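PDB 3FZ4: putative arsenate reductase from Streptococcus mutans UA159, which is a possible arsenate reductase of the ArsC family, probably using a thioredoxin-like fold and a redox-active cysteine pair. Local coordinates for residues L5-P11 against Y30-K36; S66-L72 against D91-I95. The protein carries 1 engineered substitution. One frame throughout, in Å; residues are numbered along the deposited sequence. Where two conformers were deposited one is given.

Interaction 1: residues L5-P11 against Y30-K36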
# COMPACT_ATOMS: atom_id res chain seq x y z
N LEU A 5 -4.55 6.79 -11.64
CA LEU A 5 -4.43 6.51 -10.19
C LEU A 5 -5.16 5.25 -9.78
O LEU A 5 -6.34 5.03 -10.13
CB LEU A 5 -4.94 7.65 -9.30
CG LEU A 5 -4.24 8.99 -9.39
CD1 LEU A 5 -4.96 9.96 -8.52
CD2 LEU A 5 -2.79 8.90 -8.96
N THR A 6 -4.44 4.42 -9.04
CA THR A 6 -5.00 3.23 -8.40
C THR A 6 -4.94 3.44 -6.87
O THR A 6 -3.90 3.87 -6.35
CB THR A 6 -4.24 1.96 -8.81
OG1 THR A 6 -4.25 1.91 -10.24
CG2 THR A 6 -4.88 0.76 -8.25
N PHE A 7 -6.07 3.21 -6.21
CA PHE A 7 -6.23 3.46 -4.78
C PHE A 7 -6.55 2.12 -4.11
O PHE A 7 -7.62 1.56 -4.35
CB PHE A 7 -7.36 4.48 -4.58
CG PHE A 7 -7.70 4.75 -3.15
CD1 PHE A 7 -6.78 5.40 -2.30
CD2 PHE A 7 -8.95 4.37 -2.65
CE1 PHE A 7 -7.14 5.68 -0.97
CE2 PHE A 7 -9.31 4.66 -1.32
CZ PHE A 7 -8.40 5.28 -0.47
N TYR A 8 -5.61 1.62 -3.32
CA TYR A 8 -5.82 0.35 -2.62
C TYR A 8 -6.36 0.63 -1.22
O TYR A 8 -5.78 1.42 -0.47
CB TYR A 8 -4.52 -0.42 -2.51
CG TYR A 8 -4.10 -1.06 -3.77
CD1 TYR A 8 -4.55 -2.33 -4.08
CD2 TYR A 8 -3.22 -0.44 -4.66
CE1 TYR A 8 -4.21 -2.96 -5.26
CE2 TYR A 8 -2.83 -1.09 -5.85
CZ TYR A 8 -3.34 -2.35 -6.13
OH TYR A 8 -3.00 -3.00 -7.30
N GLU A 9 -7.46 -0.03 -0.88
CA GLU A 9 -8.20 0.29 0.35
C GLU A 9 -8.80 -0.98 0.93
O GLU A 9 -8.68 -2.06 0.35
CB GLU A 9 -9.31 1.32 0.07
CG GLU A 9 -10.31 0.84 -0.98
CD GLU A 9 -11.58 1.64 -0.98
OE1 GLU A 9 -11.84 2.31 0.03
OE2 GLU A 9 -12.29 1.61 -1.98
N TYR A 10 -9.49 -0.85 2.05
CA TYR A 10 -10.16 -1.96 2.72
C TYR A 10 -11.37 -1.37 3.47
O TYR A 10 -11.27 -0.25 3.95
CB TYR A 10 -9.15 -2.61 3.67
CG TYR A 10 -9.66 -3.87 4.30
CD1 TYR A 10 -9.94 -5.01 3.54
CD2 TYR A 10 -9.83 -3.94 5.68
CE1 TYR A 10 -10.45 -6.19 4.16
CE2 TYR A 10 -10.30 -5.10 6.30
CZ TYR A 10 -10.60 -6.21 5.53
OH TYR A 10 -11.08 -7.35 6.15
N PRO A 11 -12.49 -2.12 3.60
CA PRO A 11 -13.67 -1.52 4.26
C PRO A 11 -13.43 -1.10 5.71
O PRO A 11 -13.91 -0.02 6.10
CB PRO A 11 -14.71 -2.65 4.20
CG PRO A 11 -14.33 -3.38 2.93
CD PRO A 11 -12.82 -3.45 3.04
N TYR A 30 -9.72 7.90 -10.13
CA TYR A 30 -9.01 6.79 -9.52
C TYR A 30 -9.81 5.50 -9.66
O TYR A 30 -11.05 5.52 -9.79
CB TYR A 30 -8.71 7.05 -8.03
CG TYR A 30 -9.94 7.15 -7.18
CD1 TYR A 30 -10.44 6.05 -6.47
CD2 TYR A 30 -10.66 8.34 -7.10
CE1 TYR A 30 -11.59 6.12 -5.73
CE2 TYR A 30 -11.80 8.43 -6.33
CZ TYR A 30 -12.27 7.31 -5.65
OH TYR A 30 -13.40 7.31 -4.87
N ASP A 31 -9.09 4.38 -9.60
CA ASP A 31 -9.68 3.04 -9.55
C ASP A 31 -9.46 2.49 -8.15
O ASP A 31 -8.31 2.29 -7.76
CB ASP A 31 -8.94 2.19 -10.58
CG ASP A 31 -9.43 0.76 -10.65
OD1 ASP A 31 -10.61 0.48 -10.34
OD2 ASP A 31 -8.60 -0.09 -11.04
N ALA A 32 -10.53 2.26 -7.40
CA ALA A 32 -10.43 1.73 -6.05
C ALA A 32 -10.36 0.22 -6.13
O ALA A 32 -11.21 -0.44 -6.75
CB ALA A 32 -11.61 2.19 -5.19
N ILE A 33 -9.38 -0.35 -5.44
CA ILE A 33 -9.19 -1.80 -5.41
C ILE A 33 -9.15 -2.26 -3.96
O ILE A 33 -8.45 -1.64 -3.14
CB ILE A 33 -7.87 -2.19 -6.08
CG1 ILE A 33 -7.86 -1.73 -7.55
CG2 ILE A 33 -7.63 -3.70 -5.95
CD1 ILE A 33 -6.64 -2.18 -8.32
N ASP A 34 -9.83 -3.38 -3.66
CA ASP A 34 -9.78 -3.92 -2.30
C ASP A 34 -8.50 -4.68 -2.12
O ASP A 34 -8.24 -5.65 -2.84
CB ASP A 34 -11.03 -4.78 -2.03
CG ASP A 34 -11.09 -5.32 -0.61
OD1 ASP A 34 -10.17 -6.06 -0.21
OD2 ASP A 34 -12.07 -5.02 0.11
N ILE A 35 -7.67 -4.23 -1.19
CA ILE A 35 -6.34 -4.75 -1.03
C ILE A 35 -6.31 -6.19 -0.50
O ILE A 35 -5.34 -6.91 -0.73
CB ILE A 35 -5.51 -3.77 -0.15
CG1 ILE A 35 -4.02 -3.92 -0.38
CG2 ILE A 35 -5.87 -3.89 1.34
CD1 ILE A 35 -3.16 -2.89 0.37
N LYS A 36 -7.37 -6.61 0.20
CA LYS A 36 -7.45 -7.99 0.65
C LYS A 36 -7.92 -8.90 -0.50
O LYS A 36 -7.33 -9.96 -0.73
CB LYS A 36 -8.34 -8.13 1.88
CG LYS A 36 -8.37 -9.55 2.47
CD LYS A 36 -9.13 -9.60 3.80
CE LYS A 36 -10.58 -10.08 3.64
NZ LYS A 36 -11.46 -9.81 4.85
O HOH W 1 -6.07 0.51 -11.82

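Interaction 2: residues S66-L72 against D91-I95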
# COMPACT_ATOMS: atom_id res chain seq x y z
N SER A 66 -1.98 -9.87 11.07
CA SER A 66 -1.12 -10.77 10.27
C SER A 66 0.34 -10.53 10.61
O SER A 66 1.12 -11.46 10.81
CB SER A 66 -1.30 -10.55 8.76
OG SER A 66 -2.62 -10.74 8.32
N TYR A 67 0.71 -9.27 10.71
CA TYR A 67 2.08 -8.89 10.98
C TYR A 67 2.52 -9.37 12.36
O TYR A 67 3.65 -9.82 12.51
CB TYR A 67 2.19 -7.37 10.89
CG TYR A 67 3.57 -6.80 11.05
CD1 TYR A 67 4.38 -6.59 9.95
CD2 TYR A 67 4.05 -6.42 12.31
CE1 TYR A 67 5.64 -6.04 10.09
CE2 TYR A 67 5.31 -5.87 12.45
CZ TYR A 67 6.10 -5.69 11.33
OH TYR A 67 7.36 -5.13 11.42
N ARG A 68 1.63 -9.22 13.36
CA ARG A 68 1.90 -9.57 14.76
C ARG A 68 1.96 -11.07 14.91
O ARG A 68 2.86 -11.61 15.56
CB ARG A 68 0.80 -9.02 15.68
CG ARG A 68 0.77 -7.52 15.83
CD ARG A 68 1.97 -7.01 16.65
NE ARG A 68 1.91 -7.52 18.03
CZ ARG A 68 2.91 -7.45 18.92
NH1 ARG A 68 4.08 -6.91 18.60
NH2 ARG A 68 2.73 -7.94 20.14
N ALA A 69 0.99 -11.75 14.32
CA ALA A 69 0.86 -13.19 14.46
C ALA A 69 2.05 -13.90 13.84
O ALA A 69 2.45 -14.96 14.33
CB ALA A 69 -0.43 -13.66 13.83
N LEU A 70 2.64 -13.29 12.82
CA LEU A 70 3.81 -13.84 12.14
C LEU A 70 5.16 -13.40 12.71
O LEU A 70 6.20 -13.85 12.25
CB LEU A 70 3.77 -13.45 10.66
CG LEU A 70 2.68 -14.05 9.79
CD1 LEU A 70 2.87 -13.59 8.35
CD2 LEU A 70 2.68 -15.57 9.90
N GLY A 71 5.16 -12.49 13.68
CA GLY A 71 6.41 -12.01 14.28
C GLY A 71 7.36 -11.36 13.29
O GLY A 71 8.59 -11.47 13.41
N LEU A 72 6.80 -10.67 12.30
CA LEU A 72 7.61 -9.97 11.32
C LEU A 72 8.56 -8.93 11.93
O LEU A 72 9.55 -8.57 11.31
CB LEU A 72 6.73 -9.37 10.24
CG LEU A 72 6.07 -10.46 9.39
CD1 LEU A 72 5.22 -9.82 8.32
CD2 LEU A 72 7.12 -11.36 8.74
N ASP A 91 -0.80 -11.93 1.07
CA ASP A 91 -1.83 -11.58 2.05
C ASP A 91 -1.96 -10.07 2.08
O ASP A 91 -1.11 -9.38 2.68
CB ASP A 91 -1.50 -12.11 3.45
CG ASP A 91 -2.53 -11.73 4.50
OD1 ASP A 91 -3.60 -11.15 4.18
OD2 ASP A 91 -2.26 -12.05 5.68
N GLY A 92 -3.01 -9.55 1.45
CA GLY A 92 -3.23 -8.12 1.44
C GLY A 92 -3.31 -7.48 2.81
O GLY A 92 -3.11 -6.27 2.92
N MSE A 93 -3.68 -8.25 3.84
CA MSE A 93 -3.78 -7.72 5.20
C MSE A 93 -2.41 -7.39 5.78
O MSE A 93 -2.33 -6.70 6.79
CB MSE A 93 -4.46 -8.72 6.14
CG MSE A 93 -5.95 -8.94 5.88
SE MSE A 93 -7.09 -7.33 5.89
CE MSE A 93 -6.72 -6.67 4.10
N LEU A 94 -1.34 -7.87 5.14
CA LEU A 94 0.04 -7.56 5.54
C LEU A 94 0.53 -6.24 5.00
O LEU A 94 1.52 -5.71 5.49
CB LEU A 94 1.00 -8.65 5.04
CG LEU A 94 0.96 -9.94 5.85
CD1 LEU A 94 1.82 -11.05 5.21
CD2 LEU A 94 1.39 -9.64 7.29
N ILE A 95 -0.17 -5.70 4.00
CA ILE A 95 0.31 -4.53 3.28
C ILE A 95 -0.24 -3.24 3.95
O ILE A 95 -1.40 -3.19 4.36
CB ILE A 95 -0.13 -4.55 1.78
CG1 ILE A 95 0.21 -5.89 1.14
CG2 ILE A 95 0.43 -3.36 1.03
CD1 ILE A 95 -0.27 -6.03 -0.27
O HOH W 2 -0.71 -7.01 9.38

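Interaction 1: residues L5-P11 against Y30-K36
I33 packs beside Y8 and T6 on one face of two parallel strands, 5-9 and 30-34. With helix 14-26 between them, the strands form the beta-alpha-beta unit of a thioredoxin-like fold. Alternating backbone bonds zip them together.

I33 and Y8 lie side by side and point the same way. I33 CG2 sits 3.6 Å from Y8 CE1, oblique to the ring. I33 holds CG1 beside its backbone N (chi1 -60°). From there the extended chain carries CD1 to T6 CG2, a tight 3.4 Å. The other branch of T6, OG1, shares a hydrogen bond with a water, and that water donates to D31 OD2 in the D31 conformer given.

L5, F7, Y30 and A32 are on the other face. The F7 and Y30 rings are oblique, their planes at 79°, and F7 CB lies 3.9 Å from Y30 CD1. Both rings touch K20 and L23 of helix 14-26. Y30 OH is bound by D24. E9 OE2 meets A32 CB, but its salt bridge is to K20. The E9 side chain touches the CxxC stretch, whose C13-C16 disulfide is formed here, consistent with a place beside the redox centre.

Beyond the strands, K36 in the conformer given passes obliquely beside the Y10 ring. The bend at chi3 (98°) brings NZ to the ring's edge, near its plane, where it donates to Y10 OH at 2.8 Å. D34 OD1 is also at the ring's edge. It accepts from K37 N and, weakly, from K36 N. P11 CD lies above one face, offset toward the rim, and 3.4 Å from D34 OD2.

The chemistry is therefore divided: backbone bonds set the register, apolar side chains make most of the lateral contact, and the Y10-K36 pair closes it past the C-terminal ends.

Interaction 2: residues S66-L72 against D91-I95
The D91 carboxylate is gripped at both oxygens. S66 OG donates to OD2 at 3.0 Å, on the syn side but 28° out of the carboxylate plane. D91 OD1 is met from well above that plane by the backbone N of selenomethionine M93, at 2.9 Å. This second bond makes an Asx turn, which opens the short 3-10 segment 92-94 after helix 81-90. The Y67 ring has L72 CB over one face, offset toward the rim.

Helix 65-69 is closed by a Schellman motif at G71, with G71 N bonded to R68 O and L72 N to Y67 O. G71 takes the positive phi that lets the chain leave the helix.

L94 is the main apolar contact of 91-95 with 66-72. With CG beside the backbone N (chi1 -76°), the branch is turned toward segment 66-72. In the conformer given, CD1 lies 4.2 Å from L70 CD1, and CD2 lies 4.0 Å from L72 CD1. Both leucines cross L94 at about a right angle. L87 of helix 81-90 touches both L72 and L94.

M93 O accepts from N61 ND2 and from a water at 3.1 Å; the same water accepts from Y67 N at 3.0 Å.

Interaction 1 joins two neighbouring strands of the sheet and buries 716 Å² between its segments. Interaction 2 joins a helix end to a 3-10 turn, farther from the chain centre, and buries 211 Å². Both are only partly buried, and they share no helix or strand. The chemistry follows the place: a ladder of backbone bonds in the first, one side-chain bond, a water and a few leucines in the second. Their centres are about 19 Å apart, yet their edges meet. I35 CD1 packs 3.7 Å from I95 CG2. In the conformers given, M93 packs near Y10 and K36, though its closeness to K36 is doubtful. The 91-95 turn thus lies against the residues just after strand 30-34.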